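Local coordinates for alpha-L-rhamnosidase (PDB 4XHC), which hydrolyses terminal alpha-L-rhamnose residues from rhamnosides as a two-domain enzyme of glycoside hydrolase family 78, at residues A[224-235]-A[260-270]. Numbering follows the deposited sequence.
Sequences VLTLQNCMQEVF and TFARHDLVRRC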
loop_
_atom_site.group_PDB
_atom_site.type_symbol
_atom_site.label_atom_id
_atom_site.label_comp_id
_atom_site.label_asym_id
_atom_site.label_seq_id
_atom_site.Cartn_x
_atom_site.Cartn_y
_atom_site.Cartn_z
ATOM N N VAL A 224 11.051 -16.689 27.741
ATOM C CA VAL A 224 11.120 -17.737 26.729
ATOM C C VAL A 224 10.384 -17.331 25.455
ATOM O O VAL A 224 10.894 -17.563 24.360
ATOM C CB VAL A 224 10.576 -19.085 27.268
ATOM C CG1 VAL A 224 10.426 -20.112 26.150
ATOM C CG2 VAL A 224 11.497 -19.632 28.353
ATOM N N LEU A 225 9.198 -16.732 25.587
ATOM C CA LEU A 225 8.435 -16.273 24.411
ATOM C C LEU A 225 9.207 -15.198 23.662
ATOM O O LEU A 225 9.193 -15.168 22.429
ATOM C CB LEU A 225 7.056 -15.736 24.804
ATOM C CG LEU A 225 6.180 -15.175 23.668
ATOM C CD1 LEU A 225 5.986 -16.196 22.550
ATOM C CD2 LEU A 225 4.833 -14.685 24.204
ATOM N N THR A 226 9.880 -14.328 24.418
ATOM C CA THR A 226 10.717 -13.282 23.850
ATOM C C THR A 226 11.791 -13.875 22.959
ATOM O O THR A 226 11.993 -13.425 21.832
ATOM C CB THR A 226 11.403 -12.435 24.945
ATOM O OG1 THR A 226 10.427 -11.990 25.896
ATOM C CG2 THR A 226 12.086 -11.235 24.330
ATOM N N LEU A 227 12.504 -14.870 23.468
ATOM C CA LEU A 227 13.569 -15.492 22.687
ATOM C C LEU A 227 12.984 -16.183 21.459
ATOM O O LEU A 227 13.525 -16.068 20.363
ATOM C CB LEU A 227 14.371 -16.494 23.533
ATOM C CG LEU A 227 15.459 -17.265 22.771
ATOM C CD1 LEU A 227 16.497 -16.326 22.170
ATOM C CD2 LEU A 227 16.120 -18.280 23.685
ATOM N N GLN A 228 11.883 -16.899 21.657
ATOM C CA GLN A 228 11.256 -17.642 20.581
ATOM C C GLN A 228 10.944 -16.772 19.373
ATOM O O GLN A 228 11.188 -17.171 18.243
ATOM C CB GLN A 228 9.974 -18.292 21.067
ATOM C CG GLN A 228 9.262 -19.075 19.982
ATOM C CD GLN A 228 8.146 -19.918 20.538
ATOM O OE1 GLN A 228 7.046 -19.424 20.781
ATOM N NE2 GLN A 228 8.422 -21.201 20.749
ATOM N N ASN A 229 10.399 -15.591 19.610
ATOM C CA ASN A 229 10.032 -14.712 18.505
ATOM C C ASN A 229 11.245 -14.049 17.843
ATOM O O ASN A 229 11.191 -13.676 16.669
ATOM C CB ASN A 229 8.985 -13.677 18.945
ATOM C CG ASN A 229 7.602 -14.293 19.147
ATOM O OD1 ASN A 229 7.367 -15.451 18.806
ATOM N ND2 ASN A 229 6.688 -13.527 19.719
ATOM N N CYS A 230 12.339 -13.934 18.584
ATOM C CA CYS A 230 13.578 -13.394 18.042
ATOM C C CYS A 230 14.373 -14.436 17.235
ATOM O O CYS A 230 15.170 -14.074 16.370
ATOM C CB CYS A 230 14.424 -12.798 19.174
ATOM S SG CYS A 230 13.854 -11.168 19.722
ATOM N N MET A 231 14.154 -15.721 17.514
ATOM C CA MET A 231 14.841 -16.799 16.793
ATOM C C MET A 231 14.186 -17.095 15.447
ATOM O O MET A 231 13.127 -17.708 15.391
ATOM C CB MET A 231 14.907 -18.074 17.641
ATOM C CG MET A 231 15.957 -18.008 18.743
ATOM S SD MET A 231 15.966 -19.455 19.818
ATOM C CE MET A 231 16.595 -20.698 18.689
ATOM N N GLN A 232 14.826 -16.632 14.378
ATOM C CA GLN A 232 14.311 -16.749 13.018
ATOM C C GLN A 232 15.413 -17.379 12.161
ATOM O O GLN A 232 15.965 -18.403 12.564
ATOM C CB GLN A 232 13.872 -15.373 12.502
ATOM C CG GLN A 232 12.769 -14.717 13.336
ATOM C CD GLN A 232 11.413 -15.373 13.158
ATOM O OE1 GLN A 232 11.093 -15.894 12.080
ATOM N NE2 GLN A 232 10.600 -15.343 14.212
ATOM N N GLU A 233 15.741 -16.800 11.001
ATOM C CA GLU A 233 16.842 -17.331 10.181
ATOM C C GLU A 233 18.200 -16.910 10.743
ATOM O O GLU A 233 19.239 -17.480 10.384
ATOM C CB GLU A 233 16.679 -16.948 8.703
ATOM C CG GLU A 233 15.735 -17.901 7.970
ATOM C CD GLU A 233 15.387 -17.472 6.554
ATOM O OE1 GLU A 233 14.948 -16.316 6.376
ATOM O OE2 GLU A 233 15.532 -18.299 5.624
ATOM N N VAL A 234 18.167 -15.913 11.628
ATOM C CA VAL A 234 19.280 -15.580 12.525
ATOM C C VAL A 234 18.686 -15.235 13.890
ATOM O O VAL A 234 17.466 -15.183 14.037
ATOM C CB VAL A 234 20.108 -14.378 12.010
ATOM C CG1 VAL A 234 20.699 -14.681 10.642
ATOM C CG2 VAL A 234 19.277 -13.100 11.958
ATOM N N PHE A 235 19.537 -14.992 14.879
ATOM C CA PHE A 235 19.085 -14.424 16.152
ATOM C C PHE A 235 18.810 -12.932 15.958
ATOM O O PHE A 235 19.721 -12.114 16.072
ATOM C CB PHE A 235 20.160 -14.588 17.240
ATOM C CG PHE A 235 20.305 -15.985 17.769
ATOM C CD1 PHE A 235 19.451 -16.464 18.745
ATOM C CD2 PHE A 235 21.324 -16.804 17.327
ATOM C CE1 PHE A 235 19.596 -17.739 19.258
ATOM C CE2 PHE A 235 21.473 -18.089 17.827
ATOM C CZ PHE A 235 20.610 -18.555 18.798
ATOM N N THR A 260 17.277 -23.468 27.003
ATOM C CA THR A 260 15.908 -23.565 26.507
ATOM C C THR A 260 15.883 -24.467 25.271
ATOM O O THR A 260 15.728 -25.680 25.410
ATOM C CB THR A 260 15.297 -22.177 26.199
ATOM O OG1 THR A 260 16.125 -21.471 25.266
ATOM C CG2 THR A 260 15.155 -21.358 27.473
ATOM N N PHE A 261 16.070 -23.892 24.082
ATOM C CA PHE A 261 15.857 -24.622 22.831
ATOM C C PHE A 261 17.078 -25.373 22.322
ATOM O O PHE A 261 16.954 -26.211 21.435
ATOM C CB PHE A 261 15.356 -23.680 21.744
ATOM C CG PHE A 261 14.066 -22.999 22.083
ATOM C CD1 PHE A 261 12.857 -23.654 21.920
ATOM C CD2 PHE A 261 14.063 -21.702 22.568
ATOM C CE1 PHE A 261 11.666 -23.028 22.238
ATOM C CE2 PHE A 261 12.878 -21.071 22.888
ATOM C CZ PHE A 261 11.677 -21.733 22.719
ATOM N N ALA A 262 18.245 -25.080 22.882
ATOM C CA ALA A 262 19.490 -25.804 22.567
ATOM C C ALA A 262 19.774 -25.938 21.061
ATOM O O ALA A 262 20.196 -26.990 20.597
ATOM C CB ALA A 262 19.503 -27.178 23.240
ATOM N N ARG A 263 19.544 -24.865 20.314
ATOM C CA ARG A 263 19.893 -24.828 18.906
ATOM C C ARG A 263 21.295 -24.263 18.729
ATOM O O ARG A 263 21.473 -23.088 18.397
ATOM C CB ARG A 263 18.862 -24.016 18.131
ATOM C CG ARG A 263 17.487 -24.660 18.159
ATOM C CD ARG A 263 16.739 -24.475 16.849
ATOM N NE ARG A 263 17.428 -25.098 15.721
ATOM C CZ ARG A 263 16.908 -25.240 14.502
ATOM N NH1 ARG A 263 15.678 -24.820 14.216
ATOM N NH2 ARG A 263 17.630 -25.816 13.559
ATOM N N HIS A 264 22.284 -25.127 18.952
ATOM C CA HIS A 264 23.703 -24.761 18.847
ATOM C C HIS A 264 24.117 -24.508 17.408
ATOM O O HIS A 264 24.982 -23.680 17.152
ATOM C CB HIS A 264 24.597 -25.840 19.478
ATOM C CG HIS A 264 24.360 -26.025 20.945
ATOM N ND1 HIS A 264 24.035 -27.245 21.501
ATOM C CD2 HIS A 264 24.364 -25.132 21.966
ATOM C CE1 HIS A 264 23.862 -27.101 22.802
ATOM N NE2 HIS A 264 24.057 -25.829 23.111
ATOM N N ASP A 265 23.493 -25.217 16.475
ATOM C CA ASP A 265 23.717 -24.977 15.049
ATOM C C ASP A 265 23.491 -23.507 14.666
ATOM O O ASP A 265 24.167 -22.975 13.787
ATOM C CB ASP A 265 22.837 -25.909 14.186
ATOM C CG ASP A 265 21.348 -25.844 14.553
ATOM O OD1 ASP A 265 21.006 -26.085 15.727
ATOM O OD2 ASP A 265 20.515 -25.565 13.667
ATOM N N LEU A 266 22.543 -22.856 15.326
ATOM C CA LEU A 266 22.221 -21.474 15.009
ATOM C C LEU A 266 23.243 -20.494 15.589
ATOM O O LEU A 266 23.516 -19.455 14.997
ATOM C CB LEU A 266 20.803 -21.141 15.493
ATOM C CG LEU A 266 20.243 -19.793 15.036
ATOM C CD1 LEU A 266 20.222 -19.693 13.518
ATOM C CD2 LEU A 266 18.856 -19.566 15.619
ATOM N N VAL A 267 23.801 -20.822 16.749
ATOM C CA VAL A 267 24.885 -20.017 17.341
ATOM C C VAL A 267 26.125 -20.123 16.461
ATOM O O VAL A 267 26.822 -19.149 16.207
ATOM C CB VAL A 267 25.237 -20.472 18.777
ATOM C CG1 VAL A 267 26.373 -19.634 19.345
ATOM C CG2 VAL A 267 24.012 -20.376 19.678
ATOM N N ARG A 268 26.380 -21.332 15.998
ATOM C CA ARG A 268 27.481 -21.608 15.084
ATOM C C ARG A 268 27.336 -20.842 13.777
ATOM O O ARG A 268 28.306 -20.272 13.295
ATOM C CB ARG A 268 27.522 -23.103 14.790
ATOM C CG ARG A 268 28.748 -23.566 14.049
ATOM C CD ARG A 268 28.624 -25.047 13.773
ATOM N NE ARG A 268 29.750 -25.516 12.982
ATOM C CZ ARG A 268 29.689 -26.502 12.097
ATOM N NH1 ARG A 268 28.543 -27.139 11.863
ATOM N NH2 ARG A 268 30.784 -26.851 11.434
ATOM N N ARG A 269 26.123 -20.837 13.215
ATOM C CA ARG A 269 25.837 -20.094 11.984
ATOM C C ARG A 269 26.155 -18.607 12.167
ATOM O O ARG A 269 26.756 -17.970 11.301
ATOM C CB ARG A 269 24.368 -20.275 11.570
ATOM C CG ARG A 269 23.883 -19.291 10.504
ATOM C CD ARG A 269 22.503 -19.650 9.980
ATOM N NE ARG A 269 21.823 -18.500 9.382
ATOM C CZ ARG A 269 21.996 -18.063 8.133
ATOM N NH1 ARG A 269 22.844 -18.654 7.291
ATOM N NH2 ARG A 269 21.307 -17.010 7.714
ATOM N N CYS A 270 25.763 -18.069 13.314
ATOM C CA CYS A 270 25.902 -16.649 13.566
ATOM C C CYS A 270 27.354 -16.281 13.856
ATOM O O CYS A 270 27.802 -15.205 13.468
ATOM C CB CYS A 270 24.915 -16.195 14.655
ATOM S SG CYS A 270 23.173 -16.272 14.074
#
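V224 at one end and V234 at the other meet T260 and C270, so 224-235 and 260-270 run side by side in the same direction. The CA atoms of V234 and C270 are 6.8 Å apart. Both segments belong to the six-hairpin glycosidase domain, the (alpha/alpha)6 barrel of family 78. The end of helix 214-230 lies along the turn before helix 264-276, and the loop 231-235 packs on the first turns of that helix.

F261 points at the first helix. V224, L227, Q228 and M231 line the side of its ring that faces helix 214-230. L227 CD2 lies at the ring edge, while V224 CG1 and Q228 NE2 come in obliquely near CZ. M231 makes a Met-aromatic contact, also oblique, with SD 4.0 Å from F261 CD2. The M231 chain bends at its last torsion (chi3 69°). This carries CE to the side chains of R263 and L266.

L266 CD2 touches both M231 CE and the F235 ring. Its CG is anti to the backbone N (chi1 -171°), and CD2 lies over one face of the F235 ring. This CH-pi contact measures 3.9 Å from L266 CD2 to the ring centroid. At the edge of the same ring are V267 N and C270 SG, the latter 3.8 Å from F235 CD2. L250 and Q253 of helix 247-259 also touch F235, whose side chain is about 11 Å from the bound rhamnose at the nearest.

R269 closes the far end. Its extended chain brings the guanidinium to the backbone carbonyl of E233. V234 CG1 packs against NH2, and NH1 bonds A43 O. The E233 carboxylate turns away to a salt bridge with R47. R269 NE donates to E233 O at 3.0 Å, nearly in line with the C=O bond, and NH2 adds a weak second bond to the same oxygen.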